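Local structure of S-adenosylmethionine dependent methyltransferase (Mesorhizobium loti, 3BKW) at residues T144-G156 / W167-D181. The protein probably acts as an S-adenosylmethionine-dependent methyltransferase, transferring a methyl group from that cofactor to an acceptor. Sequence-based numbering, arbitrary orientation.
Sequences TEHPIYMAPARPG and WPIDRYLVEGPRKTD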
ATOM      1  N   THR A 144       1.528   0.731  12.414  1.00 27.17           N
ATOM      2  CA  THR A 144       0.139   0.854  12.830  1.00 27.52           C
ATOM      3  C   THR A 144      -0.551  -0.490  12.625  1.00 27.00           C
ATOM      4  O   THR A 144      -0.053  -1.351  11.918  1.00 26.57           O
ATOM      5  CB  THR A 144      -0.644   1.947  12.008  1.00 28.51           C
ATOM      6  OG1 THR A 144      -0.474   1.715  10.593  1.00 30.37           O
ATOM      7  CG2 THR A 144      -0.151   3.369  12.341  1.00 31.01           C
ATOM      8  N   GLU A 145      -1.706  -0.662  13.246  1.00 28.05           N
ATOM      9  CA  GLU A 145      -2.552  -1.801  12.945  1.00 28.58           C
ATOM     10  C   GLU A 145      -2.954  -1.701  11.482  1.00 27.87           C
ATOM     11  O   GLU A 145      -3.261  -0.627  10.969  1.00 29.14           O
ATOM     12  CB  GLU A 145      -3.811  -1.839  13.806  1.00 27.47           C
ATOM     13  CG  GLU A 145      -3.538  -2.327  15.209  1.00 28.52           C
ATOM     14  CD  GLU A 145      -4.741  -2.395  16.107  1.00 31.40           C
ATOM     15  OE1 GLU A 145      -5.875  -2.379  15.609  1.00 31.56           O
ATOM     16  OE2 GLU A 145      -4.522  -2.463  17.321  1.00 33.17           O
ATOM     17  N   HIS A 146      -2.898  -2.835  10.808  1.00 28.30           N
ATOM     18  CA  HIS A 146      -3.216  -2.918   9.373  1.00 26.40           C
ATOM     19  C   HIS A 146      -4.733  -2.766   9.182  1.00 26.14           C
ATOM     20  O   HIS A 146      -5.499  -3.227  10.032  1.00 28.42           O
ATOM     21  CB  HIS A 146      -2.770  -4.292   8.856  1.00 26.84           C
ATOM     22  CG  HIS A 146      -2.714  -4.401   7.369  1.00 28.15           C
ATOM     23  ND1 HIS A 146      -3.839  -4.526   6.582  1.00 27.47           N
ATOM     24  CD2 HIS A 146      -1.656  -4.454   6.527  1.00 29.48           C
ATOM     25  CE1 HIS A 146      -3.478  -4.617   5.315  1.00 29.98           C
ATOM     26  NE2 HIS A 146      -2.159  -4.578   5.253  1.00 28.03           N
ATOM     27  N   PRO A 147      -5.170  -2.078   8.094  1.00 26.28           N
ATOM     28  CA  PRO A 147      -6.624  -2.003   7.889  1.00 25.88           C
ATOM     29  C   PRO A 147      -7.379  -3.353   7.757  1.00 25.49           C
ATOM     30  O   PRO A 147      -8.554  -3.432   8.096  1.00 26.67           O
ATOM     31  CB  PRO A 147      -6.750  -1.095   6.642  1.00 26.26           C
ATOM     32  CG  PRO A 147      -5.440  -1.162   5.991  1.00 28.22           C
ATOM     33  CD  PRO A 147      -4.435  -1.315   7.068  1.00 28.96           C
ATOM     34  N   ILE A 148      -6.722  -4.417   7.285  1.00 25.58           N
ATOM     35  CA  ILE A 148      -7.340  -5.755   7.269  1.00 25.66           C
ATOM     36  C   ILE A 148      -7.714  -6.173   8.699  1.00 25.26           C
ATOM     37  O   ILE A 148      -8.775  -6.727   8.929  1.00 26.65           O
ATOM     38  CB  ILE A 148      -6.421  -6.812   6.640  1.00 27.56           C
ATOM     39  CG1 ILE A 148      -6.407  -6.620   5.124  1.00 28.02           C
ATOM     40  CG2 ILE A 148      -6.903  -8.251   7.004  1.00 27.30           C
ATOM     41  CD1 ILE A 148      -5.368  -7.427   4.407  1.00 26.83           C
ATOM     42  N   TYR A 149      -6.816  -5.897   9.642  1.00 26.07           N
ATOM     43  CA  TYR A 149      -7.026  -6.189  11.040  1.00 27.43           C
ATOM     44  C   TYR A 149      -8.069  -5.262  11.681  1.00 26.84           C
ATOM     45  O   TYR A 149      -8.888  -5.724  12.494  1.00 27.90           O
ATOM     46  CB  TYR A 149      -5.678  -6.119  11.776  1.00 27.57           C
ATOM     47  CG  TYR A 149      -5.747  -6.499  13.229  1.00 27.94           C
ATOM     48  CD1 TYR A 149      -5.719  -7.836  13.632  1.00 27.73           C
ATOM     49  CD2 TYR A 149      -5.823  -5.516  14.215  1.00 29.15           C
ATOM     50  CE1 TYR A 149      -5.788  -8.184  14.996  1.00 32.10           C
ATOM     51  CE2 TYR A 149      -5.908  -5.848  15.570  1.00 31.58           C
ATOM     52  CZ  TYR A 149      -5.867  -7.185  15.955  1.00 29.78           C
ATOM     53  OH  TYR A 149      -5.957  -7.516  17.293  1.00 35.62           O
HETATM   54  N   MSE A 150      -8.046  -3.977  11.343  1.00 27.43           N
HETATM   55  CA  MSE A 150      -8.975  -2.991  11.927  1.00 27.67           C
HETATM   56  C   MSE A 150     -10.385  -2.963  11.346  1.00 28.82           C
HETATM   57  O   MSE A 150     -11.321  -2.558  12.026  1.00 28.92           O
HETATM   58  CB  MSE A 150      -8.414  -1.573  11.772  1.00 28.42           C
HETATM   59  CG  MSE A 150      -7.125  -1.326  12.510  1.00 28.95           C
HETATM   60 SE   MSE A 150      -6.678   0.570  12.463  0.75 30.89          SE
HETATM   61  CE  MSE A 150      -6.372   0.774  10.501  1.00 30.98           C
ATOM     62  N   ALA A 151     -10.526  -3.333  10.075  1.00 28.78           N
ATOM     63  CA  ALA A 151     -11.815  -3.239   9.367  1.00 27.44           C
ATOM     64  C   ALA A 151     -13.047  -3.903   9.987  1.00 28.66           C
ATOM     65  O   ALA A 151     -14.087  -3.263  10.091  1.00 29.96           O
ATOM     66  CB  ALA A 151     -11.667  -3.758   7.926  1.00 28.09           C
ATOM     67  N   PRO A 152     -12.941  -5.185  10.378  1.00 28.16           N
ATOM     68  CA  PRO A 152     -14.174  -5.906  10.726  1.00 27.75           C
ATOM     69  C   PRO A 152     -14.981  -5.411  11.932  1.00 29.93           C
ATOM     70  O   PRO A 152     -14.406  -4.971  12.928  1.00 31.56           O
ATOM     71  CB  PRO A 152     -13.693  -7.351  10.939  1.00 29.00           C
ATOM     72  CG  PRO A 152     -12.339  -7.416  10.346  1.00 28.73           C
ATOM     73  CD  PRO A 152     -11.757  -6.054  10.502  1.00 28.03           C
ATOM     74  N   ALA A 153     -16.305  -5.482  11.815  1.00 30.40           N
ATOM     75  CA  ALA A 153     -17.195  -5.120  12.923  1.00 30.95           C
ATOM     76  C   ALA A 153     -17.039  -6.111  14.083  1.00 31.75           C
ATOM     77  O   ALA A 153     -17.161  -5.724  15.250  1.00 32.73           O
ATOM     78  CB  ALA A 153     -18.616  -5.089  12.441  1.00 28.18           C
ATOM     79  N   ARG A 154     -16.785  -7.379  13.759  1.00 30.48           N
ATOM     80  CA  ARG A 154     -16.581  -8.453  14.729  1.00 33.98           C
ATOM     81  C   ARG A 154     -15.270  -9.146  14.358  1.00 33.91           C
ATOM     82  O   ARG A 154     -15.291 -10.232  13.778  1.00 35.25           O
ATOM     83  CB  ARG A 154     -17.758  -9.432  14.664  1.00 33.89           C
ATOM     84  CG  ARG A 154     -19.089  -8.845  15.085  1.00 40.83           C
ATOM     85  CD  ARG A 154     -20.228  -9.874  15.004  1.00 39.46           C
ATOM     86  NE  ARG A 154     -20.009 -11.052  15.845  1.00 51.54           N
ATOM     87  N   PRO A 155     -14.116  -8.527  14.693  1.00 32.72           N
ATOM     88  CA  PRO A 155     -12.845  -9.097  14.268  1.00 32.55           C
ATOM     89  C   PRO A 155     -12.533 -10.387  14.999  1.00 33.55           C
ATOM     90  O   PRO A 155     -12.853 -10.533  16.181  1.00 34.77           O
ATOM     91  CB  PRO A 155     -11.832  -8.012  14.619  1.00 32.43           C
ATOM     92  CG  PRO A 155     -12.457  -7.291  15.741  1.00 36.26           C
ATOM     93  CD  PRO A 155     -13.914  -7.313  15.504  1.00 34.42           C
ATOM     94  N   GLY A 156     -11.949 -11.320  14.267  1.00 32.13           N
ATOM     95  CA  GLY A 156     -11.575 -12.609  14.809  1.00 31.57           C
ATOM     96  C   GLY A 156     -11.402 -13.638  13.730  1.00 30.89           C
ATOM     97  O   GLY A 156     -11.770 -13.423  12.587  1.00 32.53           O
ATOM     98  N   TRP A 167      -9.881 -15.133   8.021  1.00 25.71           N
ATOM     99  CA  TRP A 167     -10.076 -13.832   8.658  1.00 25.07           C
ATOM    100  C   TRP A 167     -11.136 -13.075   7.869  1.00 24.81           C
ATOM    101  O   TRP A 167     -10.820 -12.462   6.820  1.00 26.39           O
ATOM    102  CB  TRP A 167      -8.758 -13.050   8.709  1.00 26.38           C
ATOM    103  CG  TRP A 167      -8.867 -11.724   9.418  1.00 28.01           C
ATOM    104  CD1 TRP A 167      -9.075 -10.510   8.850  1.00 27.54           C
ATOM    105  CD2 TRP A 167      -8.804 -11.495  10.834  1.00 26.38           C
ATOM    106  NE1 TRP A 167      -9.101  -9.545   9.809  1.00 26.84           N
ATOM    107  CE2 TRP A 167      -8.952 -10.109  11.040  1.00 25.94           C
ATOM    108  CE3 TRP A 167      -8.590 -12.328  11.947  1.00 24.70           C
ATOM    109  CZ2 TRP A 167      -8.918  -9.516  12.320  1.00 27.45           C
ATOM    110  CZ3 TRP A 167      -8.568 -11.744  13.246  1.00 27.14           C
ATOM    111  CH2 TRP A 167      -8.736 -10.346  13.414  1.00 29.21           C
ATOM    112  N   PRO A 168     -12.405 -13.138   8.317  1.00 26.87           N
ATOM    113  CA  PRO A 168     -13.481 -12.414   7.633  1.00 28.62           C
ATOM    114  C   PRO A 168     -13.358 -10.896   7.708  1.00 30.56           C
ATOM    115  O   PRO A 168     -13.172 -10.342   8.793  1.00 31.78           O
ATOM    116  CB  PRO A 168     -14.745 -12.908   8.342  1.00 30.37           C
ATOM    117  CG  PRO A 168     -14.376 -14.184   8.927  1.00 29.54           C
ATOM    118  CD  PRO A 168     -12.971 -13.986   9.389  1.00 27.13           C
ATOM    119  N   ILE A 169     -13.469 -10.254   6.552  1.00 29.50           N
ATOM    120  CA  ILE A 169     -13.383  -8.816   6.411  1.00 30.98           C
ATOM    121  C   ILE A 169     -14.759  -8.267   6.043  1.00 31.33           C
ATOM    122  O   ILE A 169     -15.464  -8.860   5.237  1.00 31.97           O
ATOM    123  CB  ILE A 169     -12.349  -8.450   5.281  1.00 33.68           C
ATOM    124  CG1 ILE A 169     -10.913  -8.816   5.726  1.00 35.78           C
ATOM    125  CG2 ILE A 169     -12.378  -6.974   4.948  1.00 38.90           C
ATOM    126  CD1 ILE A 169      -9.845  -8.764   4.577  1.00 35.69           C
ATOM    127  N   ASP A 170     -15.152  -7.173   6.688  1.00 27.55           N
ATOM    128  CA  ASP A 170     -16.302  -6.365   6.263  1.00 27.57           C
ATOM    129  C   ASP A 170     -15.927  -4.888   6.426  1.00 28.24           C
ATOM    130  O   ASP A 170     -14.983  -4.543   7.168  1.00 28.82           O
ATOM    131  CB  ASP A 170     -17.593  -6.682   7.029  1.00 28.80           C
ATOM    132  CG  ASP A 170     -17.529  -6.233   8.475  1.00 28.17           C
ATOM    133  OD1 ASP A 170     -16.903  -6.931   9.271  1.00 36.25           O
ATOM    134  OD2 ASP A 170     -18.106  -5.176   8.803  1.00 40.46           O
ATOM    135  N   ARG A 171     -16.650  -4.037   5.693  1.00 30.21           N
ATOM    136  CA  ARG A 171     -16.498  -2.578   5.722  1.00 32.29           C
ATOM    137  C   ARG A 171     -15.053  -2.059   5.582  1.00 29.76           C
ATOM    138  O   ARG A 171     -14.697  -1.022   6.127  1.00 28.77           O
ATOM    139  CB  ARG A 171     -17.184  -2.036   6.992  1.00 35.39           C
ATOM    140  CG  ARG A 171     -18.693  -2.354   7.026  1.00 37.18           C
ATOM    141  CD  ARG A 171     -19.426  -1.871   8.271  1.00 42.33           C
ATOM    142  NE  ARG A 171     -19.519  -0.408   8.394  1.00 52.14           N
ATOM    143  CZ  ARG A 171     -18.911   0.380   9.301  1.00 57.26           C
ATOM    144  NH1 ARG A 171     -18.120  -0.092  10.272  1.00 57.34           N
ATOM    145  NH2 ARG A 171     -19.131   1.697   9.247  1.00 58.54           N
ATOM    146  N   TYR A 172     -14.219  -2.776   4.830  1.00 28.88           N
ATOM    147  CA  TYR A 172     -12.835  -2.337   4.622  1.00 27.50           C
ATOM    148  C   TYR A 172     -12.739  -0.945   4.020  1.00 27.58           C
ATOM    149  O   TYR A 172     -11.831  -0.178   4.376  1.00 28.74           O
ATOM    150  CB  TYR A 172     -12.085  -3.331   3.748  1.00 28.18           C
ATOM    151  CG  TYR A 172     -10.608  -3.032   3.542  1.00 29.34           C
ATOM    152  CD1 TYR A 172      -9.639  -3.536   4.419  1.00 27.39           C
ATOM    153  CD2 TYR A 172     -10.184  -2.280   2.445  1.00 27.81           C
ATOM    154  CE1 TYR A 172      -8.278  -3.292   4.202  1.00 26.77           C
ATOM    155  CE2 TYR A 172      -8.831  -2.030   2.211  1.00 29.84           C
ATOM    156  CZ  TYR A 172      -7.876  -2.538   3.095  1.00 27.09           C
ATOM    157  OH  TYR A 172      -6.539  -2.290   2.877  1.00 28.95           O
ATOM    158  N   LEU A 173     -13.678  -0.600   3.133  1.00 29.74           N
ATOM    159  CA  LEU A 173     -13.666   0.718   2.485  1.00 29.66           C
ATOM    160  C   LEU A 173     -14.467   1.789   3.220  1.00 32.33           C
ATOM    161  O   LEU A 173     -14.543   2.942   2.738  1.00 34.75           O
ATOM    162  CB  LEU A 173     -14.101   0.610   1.021  1.00 29.84           C
ATOM    163  CG  LEU A 173     -13.220  -0.164   0.026  1.00 32.24           C
ATOM    164  CD1 LEU A 173     -11.774   0.358   0.047  1.00 35.59           C
ATOM    165  CD2 LEU A 173     -13.244  -1.673   0.208  1.00 40.46           C
ATOM    166  N   VAL A 174     -15.046   1.439   4.377  1.00 28.78           N
ATOM    167  CA  VAL A 174     -15.813   2.392   5.180  1.00 29.45           C
ATOM    168  C   VAL A 174     -14.864   2.848   6.275  1.00 29.06           C
ATOM    169  O   VAL A 174     -14.644   2.140   7.249  1.00 31.61           O
ATOM    170  CB  VAL A 174     -17.088   1.779   5.777  1.00 30.22           C
ATOM    171  CG1 VAL A 174     -17.879   2.851   6.523  1.00 33.63           C
ATOM    172  CG2 VAL A 174     -17.916   1.154   4.688  1.00 32.45           C
ATOM    173  N   GLU A 175     -14.302   4.042   6.115  1.00 29.68           N
ATOM    174  CA  GLU A 175     -13.312   4.562   7.048  1.00 31.03           C
ATOM    175  C   GLU A 175     -13.972   5.265   8.197  1.00 31.57           C
ATOM    176  O   GLU A 175     -15.100   5.758   8.070  1.00 31.17           O
ATOM    177  CB  GLU A 175     -12.328   5.463   6.319  1.00 31.26           C
ATOM    178  CG  GLU A 175     -11.479   4.693   5.318  1.00 28.90           C
ATOM    179  CD  GLU A 175     -10.503   5.557   4.556  1.00 34.15           C
ATOM    180  OE1 GLU A 175     -10.808   6.746   4.271  1.00 38.43           O
ATOM    181  OE2 GLU A 175      -9.426   5.040   4.228  1.00 33.17           O
ATOM    182  N   GLY A 176     -13.266   5.307   9.323  1.00 28.77           N
ATOM    183  CA  GLY A 176     -13.762   5.949  10.523  1.00 29.27           C
ATOM    184  C   GLY A 176     -13.376   5.228  11.793  1.00 28.66           C
ATOM    185  O   GLY A 176     -12.669   4.222  11.764  1.00 29.60           O
ATOM    186  N   PRO A 177     -13.867   5.743  12.932  1.00 30.79           N
ATOM    187  CA  PRO A 177     -13.585   5.142  14.218  1.00 31.95           C
ATOM    188  C   PRO A 177     -14.116   3.720  14.355  1.00 32.47           C
ATOM    189  O   PRO A 177     -15.210   3.426  13.865  1.00 32.72           O
ATOM    190  CB  PRO A 177     -14.333   6.044  15.213  1.00 32.85           C
ATOM    191  CG  PRO A 177     -14.669   7.243  14.514  1.00 35.11           C
ATOM    192  CD  PRO A 177     -14.706   6.950  13.070  1.00 31.56           C
ATOM    193  N   ARG A 178     -13.324   2.867  14.998  1.00 31.80           N
ATOM    194  CA  ARG A 178     -13.719   1.511  15.333  1.00 30.90           C
ATOM    195  C   ARG A 178     -13.637   1.389  16.848  1.00 29.51           C
ATOM    196  O   ARG A 178     -12.635   1.786  17.460  1.00 29.66           O
ATOM    197  CB  ARG A 178     -12.796   0.496  14.680  1.00 30.95           C
ATOM    198  CG  ARG A 178     -12.878   0.447  13.158  1.00 32.28           C
ATOM    199  CD  ARG A 178     -14.216  -0.056  12.703  1.00 32.94           C
ATOM    200  NE  ARG A 178     -14.220  -0.501  11.311  1.00 33.13           N
ATOM    201  CZ  ARG A 178     -14.396   0.265  10.232  1.00 34.46           C
ATOM    202  NH1 ARG A 178     -14.514   1.593  10.322  1.00 34.62           N
ATOM    203  NH2 ARG A 178     -14.405  -0.316   9.034  1.00 34.29           N
ATOM    204  N   LYS A 179     -14.699   0.851  17.439  1.00 30.48           N
ATOM    205  CA  LYS A 179     -14.803   0.646  18.893  1.00 31.83           C
ATOM    206  C   LYS A 179     -14.604  -0.816  19.276  1.00 28.91           C
ATOM    207  O   LYS A 179     -14.879  -1.209  20.397  1.00 26.81           O
ATOM    208  CB  LYS A 179     -16.151   1.170  19.378  1.00 32.49           C
ATOM    209  CG  LYS A 179     -16.313   2.664  19.141  1.00 36.67           C
ATOM    210  CD  LYS A 179     -17.529   3.220  19.836  1.00 39.17           C
ATOM    211  CE  LYS A 179     -17.631   4.737  19.662  1.00 47.36           C
ATOM    212  NZ  LYS A 179     -18.795   5.276  20.434  1.00 49.94           N
ATOM    213  N   THR A 180     -14.016  -1.605  18.377  1.00 28.42           N
ATOM    214  CA  THR A 180     -13.845  -3.041  18.599  1.00 28.65           C
ATOM    215  C   THR A 180     -12.846  -3.410  19.709  1.00 29.95           C
ATOM    216  O   THR A 180     -12.901  -4.533  20.220  1.00 30.79           O
ATOM    217  CB  THR A 180     -13.528  -3.736  17.264  1.00 32.26           C
ATOM    218  OG1 THR A 180     -12.480  -3.018  16.630  1.00 30.29           O
ATOM    219  CG2 THR A 180     -14.754  -3.709  16.345  1.00 34.11           C
ATOM    220  N   ASP A 181     -11.959  -2.475  20.091  1.00 28.08           N
ATOM    221  CA  ASP A 181     -11.034  -2.635  21.225  1.00 27.03           C
ATOM    222  C   ASP A 181     -11.412  -1.722  22.399  1.00 25.85           C
ATOM    223  O   ASP A 181     -10.653  -1.623  23.369  1.00 27.87           O
ATOM    224  CB  ASP A 181      -9.595  -2.346  20.806  1.00 27.82           C
ATOM    225  CG  ASP A 181      -8.984  -3.451  19.967  1.00 31.78           C
ATOM    226  OD1 ASP A 181      -9.449  -4.616  20.022  1.00 39.35           O
ATOM    227  OD2 ASP A 181      -8.002  -3.155  19.257  1.00 34.86           O
TER
HETATM  228  O   HOH W   1      -6.152  -1.256  19.122  1.00 23.62           O
HETATM  229  O   HOH W   2     -12.153  -3.950  14.121  1.00 22.42           O
HETATM  230  O   HOH W   3     -16.793  -3.160  10.258  1.00 32.31           O
HETATM  231  O   HOH W   4     -17.274  -8.529  11.172  1.00 26.22           O
HETATM  232  O   HOH W   5     -15.579 -10.731  11.039  1.00 30.49           O
HETATM  233  O   HOH W   6     -12.296 -10.888  11.299  1.00 21.82           O
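R178 lies with CG and CD against M150 O and turns NE and NH2 onto A151 O. Its CB is directed at 144-156, and R178 CG then lies 3.6 Å from M150 O. A bend at chi2 (-66°) turns the chain there, carrying CD past the same oxygen. R178 NE donates to A151 O (3.0 Å) from above the carbonyl plane, whereas R178 NH2 reaches A151 O in that plane, on a lone pair (3.1 Å). At the tip, NH1 and NH2 grip V174 O end-on, so two carbonyls fix the guanidinium's rotation. A leucine here would probably leave V174 O without this paired donor and A151 O without both its arginine bonds. The beta-sheet order 3-2-1-4-5-7-6 is that of class I methyltransferases; helix 147-150 follows its strand 138-145 after the N-cap residue H146, and 167-169 pairs antiparallel with a strand of the second subunit. Beyond the arginine, D170 OD1 accepts from A153 N through its syn lone pair at 3.0 Å, and water 3 bridges D170 OD2 to A151 O. W167 NE1 donates to I148 O (3.0 Å, N-H...O 158°), while its CD1 packs on I148 CG2. The six-membered ring of W167 lies nearly parallel (9°) to the Y149 ring but slid aside, so they barely overlap, centroids 5.6 Å apart.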